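PDB 1ON3: methylmalonyl-CoA carboxyltransferase 12S subunit from Propionibacterium freudenreichii, which transfers the carboxyl group of methylmalonyl-CoA to the biotin of the 1.3S subunit, as the hexameric core of the transcarboxylase complex. Local coordinates for residues G29-Q38 with S101-G109; V62-T70 with E113-E121. All coordinates share one frame; numbering follows the deposited sequence.

Contact 1. Residues G29-Q38 with S101-G109. With MCA (methylmalonyl-coenzyme A), chain T.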
loop_
_atom_site.group_PDB
_atom_site.type_symbol
_atom_site.label_atom_id
_atom_site.label_comp_id
_atom_site.label_asym_id
_atom_site.label_seq_id
_atom_site.Cartn_x
_atom_site.Cartn_y
_atom_site.Cartn_z
ATOM N N GLY E 29 11.890 -3.622 48.283
ATOM C CA GLY E 29 11.123 -4.814 47.975
ATOM C C GLY E 29 10.556 -5.506 49.196
ATOM O O GLY E 29 9.947 -4.867 50.049
ATOM N N GLY E 30 10.765 -6.813 49.293
ATOM C CA GLY E 30 10.236 -7.562 50.422
ATOM C C GLY E 30 10.971 -7.370 51.736
ATOM O O GLY E 30 10.628 -7.999 52.734
ATOM N N GLY E 31 11.993 -6.519 51.739
ATOM C CA GLY E 31 12.734 -6.266 52.963
ATOM C C GLY E 31 14.063 -6.987 53.079
ATOM O O GLY E 31 14.329 -7.961 52.386
ATOM N N GLU E 32 14.891 -6.504 53.992
ATOM C CA GLU E 32 16.219 -7.056 54.237
ATOM C C GLU E 32 16.290 -8.573 54.383
ATOM O O GLU E 32 17.169 -9.226 53.809
ATOM C CB GLU E 32 16.801 -6.404 55.489
ATOM C CG GLU E 32 18.055 -7.058 56.036
ATOM C CD GLU E 32 18.366 -6.582 57.449
ATOM O OE1 GLU E 32 19.388 -7.029 58.018
ATOM O OE2 GLU E 32 17.582 -5.765 57.989
ATOM N N ARG E 33 15.377 -9.140 55.157
ATOM C CA ARG E 33 15.390 -10.578 55.387
ATOM C C ARG E 33 15.130 -11.424 54.150
ATOM O O ARG E 33 15.863 -12.378 53.882
ATOM C CB ARG E 33 14.381 -10.947 56.476
ATOM C CG ARG E 33 14.344 -12.439 56.805
ATOM C CD ARG E 33 15.667 -12.941 57.395
ATOM N NE ARG E 33 15.914 -12.443 58.750
ATOM C CZ ARG E 33 16.441 -11.258 59.048
ATOM N NH1 ARG E 33 16.800 -10.413 58.092
ATOM N NH2 ARG E 33 16.605 -10.914 60.316
ATOM N N ARG E 34 14.085 -11.097 53.400
ATOM C CA ARG E 34 13.770 -11.884 52.209
ATOM C C ARG E 34 14.830 -11.673 51.139
ATOM O O ARG E 34 15.065 -12.552 50.305
ATOM C CB ARG E 34 12.390 -11.512 51.674
ATOM C CG ARG E 34 11.259 -11.995 52.560
ATOM C CD ARG E 34 9.908 -11.595 52.008
ATOM N NE ARG E 34 8.824 -12.055 52.869
ATOM C CZ ARG E 34 8.460 -13.326 53.005
ATOM N NH1 ARG E 34 9.087 -14.280 52.331
ATOM N NH2 ARG E 34 7.474 -13.644 53.833
ATOM N N VAL E 35 15.474 -10.512 51.181
ATOM C CA VAL E 35 16.561 -10.199 50.261
ATOM C C VAL E 35 17.750 -11.089 50.634
ATOM O O VAL E 35 18.410 -11.649 49.766
ATOM C CB VAL E 35 16.977 -8.716 50.369
ATOM C CG1 VAL E 35 18.339 -8.494 49.725
ATOM C CG2 VAL E 35 15.932 -7.845 49.693
ATOM N N GLU E 36 18.020 -11.230 51.931
ATOM C CA GLU E 36 19.123 -12.079 52.360
ATOM C C GLU E 36 18.862 -13.516 51.962
ATOM O O GLU E 36 19.780 -14.226 51.554
ATOM C CB GLU E 36 19.331 -12.000 53.875
ATOM C CG GLU E 36 19.910 -10.690 54.331
ATOM C CD GLU E 36 20.047 -10.600 55.837
ATOM O OE1 GLU E 36 20.460 -9.523 56.319
ATOM O OE2 GLU E 36 19.750 -11.603 56.531
ATOM N N LYS E 37 17.614 -13.960 52.070
ATOM C CA LYS E 37 17.318 -15.335 51.691
ATOM C C LYS E 37 17.565 -15.527 50.193
ATOM O O LYS E 37 18.118 -16.551 49.768
ATOM C CB LYS E 37 15.874 -15.701 52.028
ATOM C CG LYS E 37 15.507 -17.125 51.627
ATOM C CD LYS E 37 14.133 -17.513 52.157
ATOM C CE LYS E 37 13.835 -18.987 51.915
ATOM N NZ LYS E 37 12.533 -19.404 52.529
ATOM N N GLN E 38 17.147 -14.544 49.397
ATOM C CA GLN E 38 17.339 -14.609 47.950
ATOM C C GLN E 38 18.840 -14.762 47.705
ATOM O O GLN E 38 19.281 -15.676 46.998
ATOM C CB GLN E 38 16.801 -13.333 47.278
ATOM C CG GLN E 38 17.014 -13.278 45.753
ATOM C CD GLN E 38 15.896 -13.929 44.943
ATOM O OE1 GLN E 38 15.106 -14.740 45.453
ATOM N NE2 GLN E 38 15.833 -13.578 43.658
ATOM N N SER E 101 11.476 -7.148 35.513
ATOM C CA SER E 101 12.228 -8.021 36.404
ATOM C C SER E 101 11.347 -8.334 37.605
ATOM O O SER E 101 11.021 -7.440 38.384
ATOM C CB SER E 101 13.521 -7.313 36.828
ATOM O OG SER E 101 14.405 -8.167 37.528
ATOM N N GLN E 102 10.942 -9.592 37.733
ATOM C CA GLN E 102 10.079 -10.006 38.838
ATOM C C GLN E 102 10.829 -10.039 40.154
ATOM O O GLN E 102 11.994 -10.451 40.219
ATOM C CB GLN E 102 9.459 -11.382 38.558
ATOM C CG GLN E 102 8.347 -11.334 37.522
ATOM C CD GLN E 102 7.707 -12.686 37.269
ATOM O OE1 GLN E 102 8.403 -13.674 37.051
ATOM N NE2 GLN E 102 6.376 -12.731 37.274
ATOM N N ASP E 103 10.132 -9.613 41.206
ATOM C CA ASP E 103 10.704 -9.550 42.538
ATOM C C ASP E 103 10.105 -10.655 43.403
ATOM O O ASP E 103 9.006 -10.514 43.956
ATOM C CB ASP E 103 10.412 -8.181 43.158
ATOM C CG ASP E 103 11.123 -7.978 44.475
ATOM O OD1 ASP E 103 11.728 -8.942 44.980
ATOM O OD2 ASP E 103 11.074 -6.852 45.007
ATOM N N PHE E 104 10.838 -11.760 43.507
ATOM C CA PHE E 104 10.401 -12.894 44.304
ATOM C C PHE E 104 10.228 -12.562 45.799
ATOM O O PHE E 104 9.479 -13.243 46.494
ATOM C CB PHE E 104 11.400 -14.045 44.160
ATOM C CG PHE E 104 10.942 -15.320 44.807
ATOM C CD1 PHE E 104 9.975 -16.114 44.196
ATOM C CD2 PHE E 104 11.433 -15.697 46.058
ATOM C CE1 PHE E 104 9.494 -17.256 44.810
ATOM C CE2 PHE E 104 10.956 -16.844 46.688
ATOM C CZ PHE E 104 9.984 -17.624 46.062
ATOM N N THR E 105 10.918 -11.539 46.298
ATOM C CA THR E 105 10.796 -11.169 47.720
ATOM C C THR E 105 9.433 -10.565 48.046
ATOM O O THR E 105 9.100 -10.345 49.213
ATOM C CB THR E 105 11.875 -10.141 48.161
ATOM O OG1 THR E 105 11.574 -8.851 47.612
ATOM C CG2 THR E 105 13.258 -10.587 47.706
ATOM N N VAL E 106 8.646 -10.295 47.009
ATOM C CA VAL E 106 7.323 -9.720 47.194
ATOM C C VAL E 106 6.250 -10.751 46.835
ATOM O O VAL E 106 5.982 -11.014 45.660
ATOM C CB VAL E 106 7.179 -8.445 46.341
ATOM C CG1 VAL E 106 5.750 -7.958 46.359
ATOM C CG2 VAL E 106 8.124 -7.367 46.883
ATOM N N MET E 107 5.653 -11.352 47.860
ATOM C CA MET E 107 4.621 -12.366 47.662
ATOM C C MET E 107 5.069 -13.453 46.672
ATOM O O MET E 107 4.323 -13.859 45.775
ATOM C CB MET E 107 3.320 -11.710 47.186
ATOM C CG MET E 107 2.576 -10.909 48.266
ATOM S SD MET E 107 0.885 -10.391 47.771
ATOM C CE MET E 107 -0.064 -11.930 47.922
ATOM N N GLY E 108 6.296 -13.932 46.851
ATOM C CA GLY E 108 6.821 -14.965 45.974
ATOM C C GLY E 108 6.838 -14.596 44.502
ATOM O O GLY E 108 6.794 -15.473 43.632
ATOM N N GLY E 109 6.920 -13.302 44.214
ATOM C CA GLY E 109 6.923 -12.865 42.828
ATOM C C GLY E 109 5.646 -13.243 42.088
ATOM O O GLY E 109 5.579 -13.113 40.860
HETATM C C8 MCA T . 4.142 -18.404 45.965
HETATM N N9 MCA T . 3.521 -17.551 46.882
HETATM C C4 MCA T . 2.304 -17.244 46.297
HETATM C C5 MCA T . 2.291 -17.939 45.064
HETATM N N7 MCA T . 3.456 -18.661 44.880
HETATM N N3 MCA T . 1.289 -16.424 46.791
HETATM C C2 MCA T . 0.213 -16.346 45.932
HETATM N N1 MCA T . 0.090 -16.974 44.714
HETATM C C6 MCA T . 1.120 -17.785 44.241
HETATM N N6 MCA T . 0.959 -18.370 43.050
HETATM C "C1'" MCA T . 3.920 -17.063 48.089
HETATM C "C2'" MCA T . 3.953 -18.209 49.106
HETATM O "O2'" MCA T . 2.694 -18.413 49.685
HETATM C "C3'" MCA T . 5.049 -17.750 50.036
HETATM O "O3'" MCA T . 4.495 -16.925 51.046
HETATM C "C4'" MCA T . 6.059 -16.989 49.157
HETATM O "O4'" MCA T . 5.259 -16.576 47.984
HETATM C "C5'" MCA T . 7.280 -17.796 48.560
HETATM O "O5'" MCA T . 7.165 -18.943 48.916
HETATM P P1 MCA T . 7.648 -20.110 49.490
HETATM O O11 MCA T . 6.734 -21.124 49.584
HETATM O O12 MCA T . 8.027 -19.489 50.611
HETATM O O6 MCA T . 8.849 -20.836 48.645
HETATM P P2 MCA T . 9.723 -21.559 47.947
HETATM O O21 MCA T . 9.672 -22.456 49.002
HETATM O O22 MCA T . 10.868 -20.966 47.381
HETATM O O7 MCA T . 8.822 -22.206 46.791
HETATM C CPB MCA T . 8.203 -21.577 45.976
HETATM C CPA MCA T . 7.289 -22.119 44.891
HETATM C CP7 MCA T . 6.061 -22.290 45.814
HETATM C CP9 MCA T . 7.880 -23.339 44.145
HETATM C CP8 MCA T . 7.087 -20.989 43.850
HETATM O OP3 MCA T . 5.681 -21.237 46.353
HETATM C CP6 MCA T . 4.826 -22.787 45.321
HETATM O OP2 MCA T . 4.838 -23.919 44.714
HETATM N NP2 MCA T . 3.592 -21.990 45.480
HETATM C CP5 MCA T . 2.642 -22.181 44.437
HETATM C CP4 MCA T . 2.481 -22.494 43.050
HETATM C CP3 MCA T . 1.247 -22.419 42.287
HETATM O OP1 MCA T . 0.335 -23.150 42.977
HETATM N NP1 MCA T . 0.799 -21.799 41.033
HETATM C CP2 MCA T . -0.590 -22.067 40.782
HETATM C CP1 MCA T . -0.966 -21.261 39.612
HETATM P P3 MCA T . 4.908 -16.178 52.455
HETATM O O31 MCA T . 5.041 -17.533 53.080
HETATM O O32 MCA T . 3.699 -15.437 52.947
HETATM O O33 MCA T . 6.207 -15.419 52.547
HETATM S S MCA T . -2.417 -21.373 39.134
HETATM C CS1 MCA T . -1.831 -20.326 38.020
HETATM O OS1 MCA T . -0.711 -19.783 37.808
HETATM C CS2 MCA T . -2.161 -20.801 36.741
HETATM C CS3 MCA T . -2.893 -20.006 35.976
HETATM C CS4 MCA T . -1.814 -22.038 35.860
HETATM O OS4 MCA T . -2.565 -22.432 34.967
HETATM O OS5 MCA T . -0.751 -22.581 36.132
#
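The backbone N-H of G30 donates to T105 OG1 at 2.8 Å, tying the glycine-rich turn ahead of helix 32-40 to the loop leaving strand 95-102. That loop, part of the crotonase-like fold of the N-terminal half, makes a type I beta turn from D103 to V106 with an Asx turn at D103. The two backbones come so near that G30 CA lies 3.2 Å from T105 O in a CA-H...O contact, and any side chain on G30 would run into that carbonyl. V106 CG2 rests beside the same turn, against G30 N and G29 C. T105 CG2 faces the helix instead, 3.7 Å from R34 O. R34 packs its CB on T105 CB, then runs extended from CG to NE, with CD 3.2 Å from T105 O, to bring the guanidinium to the 3'-phosphate of methylmalonyl-CoA. The bond from R34 NH2 to O33 is weak, and doubtful in detail because R34 has a second conformer. Further along the helix, Q38 OE1 stands 3.8 Å from F104 CD2, amide and ring planes 18° apart, while Q38 NE2 is held by D138. F104 CZ in turn touches C5' of the ligand at 3.7 Å, and G108 CA lies over one ring face near its rim. Behind these contacts is the T105 hydroxyl: chi1 of 73° sets OG1 between the backbone N and the carbonyl carbon, where it accepts from G30 and donates to D103. A valine here would probably leave the G30 N-H without its acceptor and D103 OD1 short of one donor. D103 OD1 receives both T105 OG1, at 2.6 Å, and T105 N from the same face of its carboxylate plane.

Contact 2. Residues V62-T70 with E113-E121; sequences VGAFRKHRT and ETQSTKVVE
The CA atoms of H68 and T114 lie 5.4 Å apart and those of G63 and K118 7.2 Å, as the irregular 62-70 runs past the first turns of helix 113-129 in the opposite direction. K118, bent at chi3 (63°), reaches back to G63 O; NZ bonds it at 2.9 Å from above the carbonyl plane, while R66 N reaches the same oxygen from the opposite face. NZ also bonds V85 O, and a water bridges it to V62 O. The loop, between strands 60-62 and 85-92 of the mixed sheet, opens with a type I beta turn, G63 to R66. From its end the R66 side chain reaches over to the helix, oblique to T114: CG sits 3.5 Å from T114 CG2, and the chain passes that of K118 in the opposite direction, CB and CG against K118 CD. Its guanidinium lies near T117 CG2 and turns an edge to E121, NH1 pointing almost straight (169°) at OE1, 3.3 Å away. E121 has a second conformer, so this salt bridge is doubtful. At the helix start, one water joins R69 N, T114 OG1 and E113 OE2, and E113 OE1 forms a salt bridge with R69 of a neighbouring subunit.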
loop_
_atom_site.group_PDB
_atom_site.type_symbol
_atom_site.label_atom_id
_atom_site.label_comp_id
_atom_site.label_asym_id
_atom_site.label_seq_id
_atom_site.Cartn_x
_atom_site.Cartn_y
_atom_site.Cartn_z
ATOM N N VAL E 62 9.456 2.780 35.355
ATOM C CA VAL E 62 8.064 3.192 35.208
ATOM C C VAL E 62 7.222 2.359 36.182
ATOM O O VAL E 62 7.383 1.143 36.264
ATOM C CB VAL E 62 7.530 2.947 33.755
ATOM C CG1 VAL E 62 6.023 3.076 33.717
ATOM C CG2 VAL E 62 8.153 3.942 32.793
ATOM N N GLY E 63 6.344 3.011 36.936
ATOM C CA GLY E 63 5.486 2.266 37.847
ATOM C C GLY E 63 6.079 1.808 39.170
ATOM O O GLY E 63 5.574 0.855 39.775
ATOM N N ALA E 64 7.141 2.458 39.632
ATOM C CA ALA E 64 7.715 2.080 40.921
ATOM C C ALA E 64 6.592 2.222 41.950
ATOM O O ALA E 64 6.377 1.341 42.784
ATOM C CB ALA E 64 8.875 3.009 41.290
ATOM N N PHE E 65 5.863 3.330 41.872
ATOM C CA PHE E 65 4.788 3.577 42.829
ATOM C C PHE E 65 3.440 2.962 42.480
ATOM O O PHE E 65 2.466 3.172 43.203
ATOM C CB PHE E 65 4.610 5.077 43.052
ATOM C CG PHE E 65 5.761 5.717 43.761
ATOM C CD1 PHE E 65 6.693 6.473 43.062
ATOM C CD2 PHE E 65 5.935 5.535 45.131
ATOM C CE1 PHE E 65 7.789 7.039 43.715
ATOM C CE2 PHE E 65 7.027 6.098 45.788
ATOM C CZ PHE E 65 7.953 6.850 45.073
ATOM N N ARG E 66 3.378 2.208 41.383
ATOM C CA ARG E 66 2.128 1.563 40.965
ATOM C C ARG E 66 1.681 0.569 42.038
ATOM O O ARG E 66 2.510 -0.130 42.618
ATOM C CB ARG E 66 2.340 0.824 39.640
ATOM C CG ARG E 66 1.084 0.235 39.025
ATOM C CD ARG E 66 0.222 1.296 38.370
ATOM N NE ARG E 66 -0.859 0.697 37.591
ATOM C CZ ARG E 66 -0.808 0.462 36.284
ATOM N NH1 ARG E 66 0.273 0.778 35.575
ATOM N NH2 ARG E 66 -1.838 -0.107 35.683
ATOM N N LYS E 67 0.372 0.481 42.278
ATOM C CA LYS E 67 -0.139 -0.416 43.312
ATOM C C LYS E 67 -1.318 -1.250 42.868
ATOM O O LYS E 67 -2.138 -0.801 42.070
ATOM C CB LYS E 67 -0.568 0.388 44.538
ATOM C CG LYS E 67 0.563 1.051 45.283
ATOM C CD LYS E 67 0.009 1.768 46.506
ATOM C CE LYS E 67 1.094 2.509 47.271
ATOM N NZ LYS E 67 0.494 3.255 48.417
ATOM N N HIS E 68 -1.409 -2.459 43.415
ATOM C CA HIS E 68 -2.500 -3.365 43.105
ATOM C C HIS E 68 -3.817 -2.756 43.586
ATOM O O HIS E 68 -3.840 -1.964 44.530
ATOM C CB HIS E 68 -2.291 -4.719 43.795
ATOM C CG HIS E 68 -2.452 -4.677 45.288
ATOM N ND1 HIS E 68 -1.491 -4.159 46.130
ATOM C CD2 HIS E 68 -3.462 -5.098 46.086
ATOM C CE1 HIS E 68 -1.899 -4.266 47.382
ATOM N NE2 HIS E 68 -3.092 -4.832 47.383
ATOM N N ARG E 69 -4.906 -3.139 42.936
ATOM C CA ARG E 69 -6.225 -2.640 43.280
ATOM C C ARG E 69 -7.134 -3.755 43.805
ATOM O O ARG E 69 -8.295 -3.509 44.148
ATOM C CB ARG E 69 -6.867 -1.992 42.053
ATOM C CG ARG E 69 -6.096 -0.814 41.505
ATOM C CD ARG E 69 -6.844 -0.163 40.359
ATOM N NE ARG E 69 -8.149 0.342 40.780
ATOM C CZ ARG E 69 -9.076 0.796 39.941
ATOM N NH1 ARG E 69 -8.837 0.804 38.637
ATOM N NH2 ARG E 69 -10.246 1.227 40.400
ATOM N N THR E 70 -6.609 -4.974 43.859
ATOM C CA THR E 70 -7.382 -6.121 44.335
ATOM C C THR E 70 -7.606 -5.974 45.847
ATOM O O THR E 70 -6.810 -5.346 46.537
ATOM C CB THR E 70 -6.628 -7.434 44.035
ATOM O OG1 THR E 70 -5.246 -7.269 44.382
ATOM C CG2 THR E 70 -6.738 -7.795 42.546
ATOM N N GLU E 113 -2.518 -8.991 39.068
ATOM C CA GLU E 113 -3.155 -8.452 37.883
ATOM C C GLU E 113 -2.430 -7.167 37.457
ATOM O O GLU E 113 -2.148 -6.963 36.278
ATOM C CB GLU E 113 -4.630 -8.187 38.208
ATOM C CG GLU E 113 -5.275 -7.034 37.489
ATOM C CD GLU E 113 -6.649 -6.704 38.067
ATOM O OE1 GLU E 113 -7.661 -7.209 37.535
ATOM O OE2 GLU E 113 -6.704 -5.950 39.066
ATOM N N THR E 114 -2.122 -6.306 38.416
ATOM C CA THR E 114 -1.442 -5.058 38.104
ATOM C C THR E 114 -0.008 -5.312 37.666
ATOM O O THR E 114 0.503 -4.602 36.796
ATOM C CB THR E 114 -1.463 -4.083 39.302
ATOM O OG1 THR E 114 -2.802 -3.607 39.499
ATOM C CG2 THR E 114 -0.551 -2.891 39.043
ATOM N N GLN E 115 0.636 -6.319 38.263
ATOM C CA GLN E 115 2.002 -6.681 37.883
ATOM C C GLN E 115 2.009 -7.044 36.394
ATOM O O GLN E 115 2.858 -6.579 35.627
ATOM C CB GLN E 115 2.504 -7.892 38.689
ATOM C CG GLN E 115 3.982 -8.204 38.443
ATOM C CD GLN E 115 4.389 -9.587 38.910
ATOM O OE1 GLN E 115 4.564 -10.514 38.099
ATOM N NE2 GLN E 115 4.530 -9.744 40.219
ATOM N N SER E 116 1.050 -7.862 35.979
ATOM C CA SER E 116 0.977 -8.260 34.575
ATOM C C SER E 116 0.641 -7.088 33.668
ATOM O O SER E 116 1.094 -7.034 32.526
ATOM C CB SER E 116 -0.049 -9.377 34.376
ATOM O OG SER E 116 0.438 -10.610 34.896
ATOM N N THR E 117 -0.163 -6.155 34.158
ATOM C CA THR E 117 -0.507 -4.991 33.353
ATOM C C THR E 117 0.744 -4.143 33.135
ATOM O O THR E 117 0.951 -3.621 32.041
ATOM C CB THR E 117 -1.598 -4.151 34.035
ATOM O OG1 THR E 117 -2.799 -4.928 34.096
ATOM C CG2 THR E 117 -1.866 -2.873 33.254
ATOM N N LYS E 118 1.579 -4.027 34.170
ATOM C CA LYS E 118 2.825 -3.255 34.088
ATOM C C LYS E 118 3.745 -3.863 33.024
ATOM O O LYS E 118 4.378 -3.159 32.216
ATOM C CB LYS E 118 3.559 -3.265 35.445
ATOM C CG LYS E 118 3.031 -2.260 36.486
ATOM C CD LYS E 118 3.838 -2.285 37.787
ATOM C CE LYS E 118 5.282 -1.883 37.571
ATOM N NZ LYS E 118 6.038 -1.821 38.857
ATOM N N VAL E 119 3.842 -5.180 33.041
ATOM C CA VAL E 119 4.688 -5.870 32.068
ATOM C C VAL E 119 4.163 -5.654 30.641
ATOM O O VAL E 119 4.933 -5.366 29.721
ATOM C CB VAL E 119 4.761 -7.382 32.368
ATOM C CG1 VAL E 119 5.466 -8.110 31.225
ATOM C CG2 VAL E 119 5.541 -7.606 33.665
ATOM N N VAL E 120 2.855 -5.790 30.457
ATOM C CA VAL E 120 2.266 -5.593 29.138
ATOM C C VAL E 120 2.476 -4.158 28.642
ATOM O O VAL E 120 2.769 -3.934 27.466
ATOM C CB VAL E 120 0.749 -5.932 29.148
ATOM C CG1 VAL E 120 0.124 -5.573 27.817
ATOM C CG2 VAL E 120 0.554 -7.429 29.386
ATOM N N GLU E 121 2.333 -3.183 29.535
ATOM C CA GLU E 121 2.522 -1.797 29.133
ATOM C C GLU E 121 3.964 -1.580 28.685
ATOM O O GLU E 121 4.225 -0.852 27.727
ATOM C CB GLU E 121 2.102 -0.854 30.273
ATOM C CG GLU E 121 0.641 -0.399 30.114
ATOM C CD GLU E 121 -0.036 0.005 31.416
ATOM O OE1 GLU E 121 0.662 0.500 32.333
ATOM O OE2 GLU E 121 -1.276 -0.164 31.513
HETATM O O HOH W 1 8.452 -0.646 38.169
HETATM O O HOH W 2 -4.562 -5.040 40.790
#

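Contacts 1 and 2 lie about 17 Å apart, centre to centre, in the same N-terminal half, and both are partly buried. Contact 1 faces the ligand: the one hydrogen bond across it runs from a backbone N-H to a hydroxyl, the rest being close packing of short side chains, R34 and Q38, and F104 and G108 go on to touch methylmalonyl-CoA. Contact 2, relying on long charged chains and waters, lies at subunit interfaces, touched by two other copies of the protein, whereas no other protein chain touches the segments of contact 1. Strand 95-102 and helix 113-129 follow one another in the chain, and Q102 NE2 lies 3.0 Å from Q115 OE1 in a probable hydrogen bond.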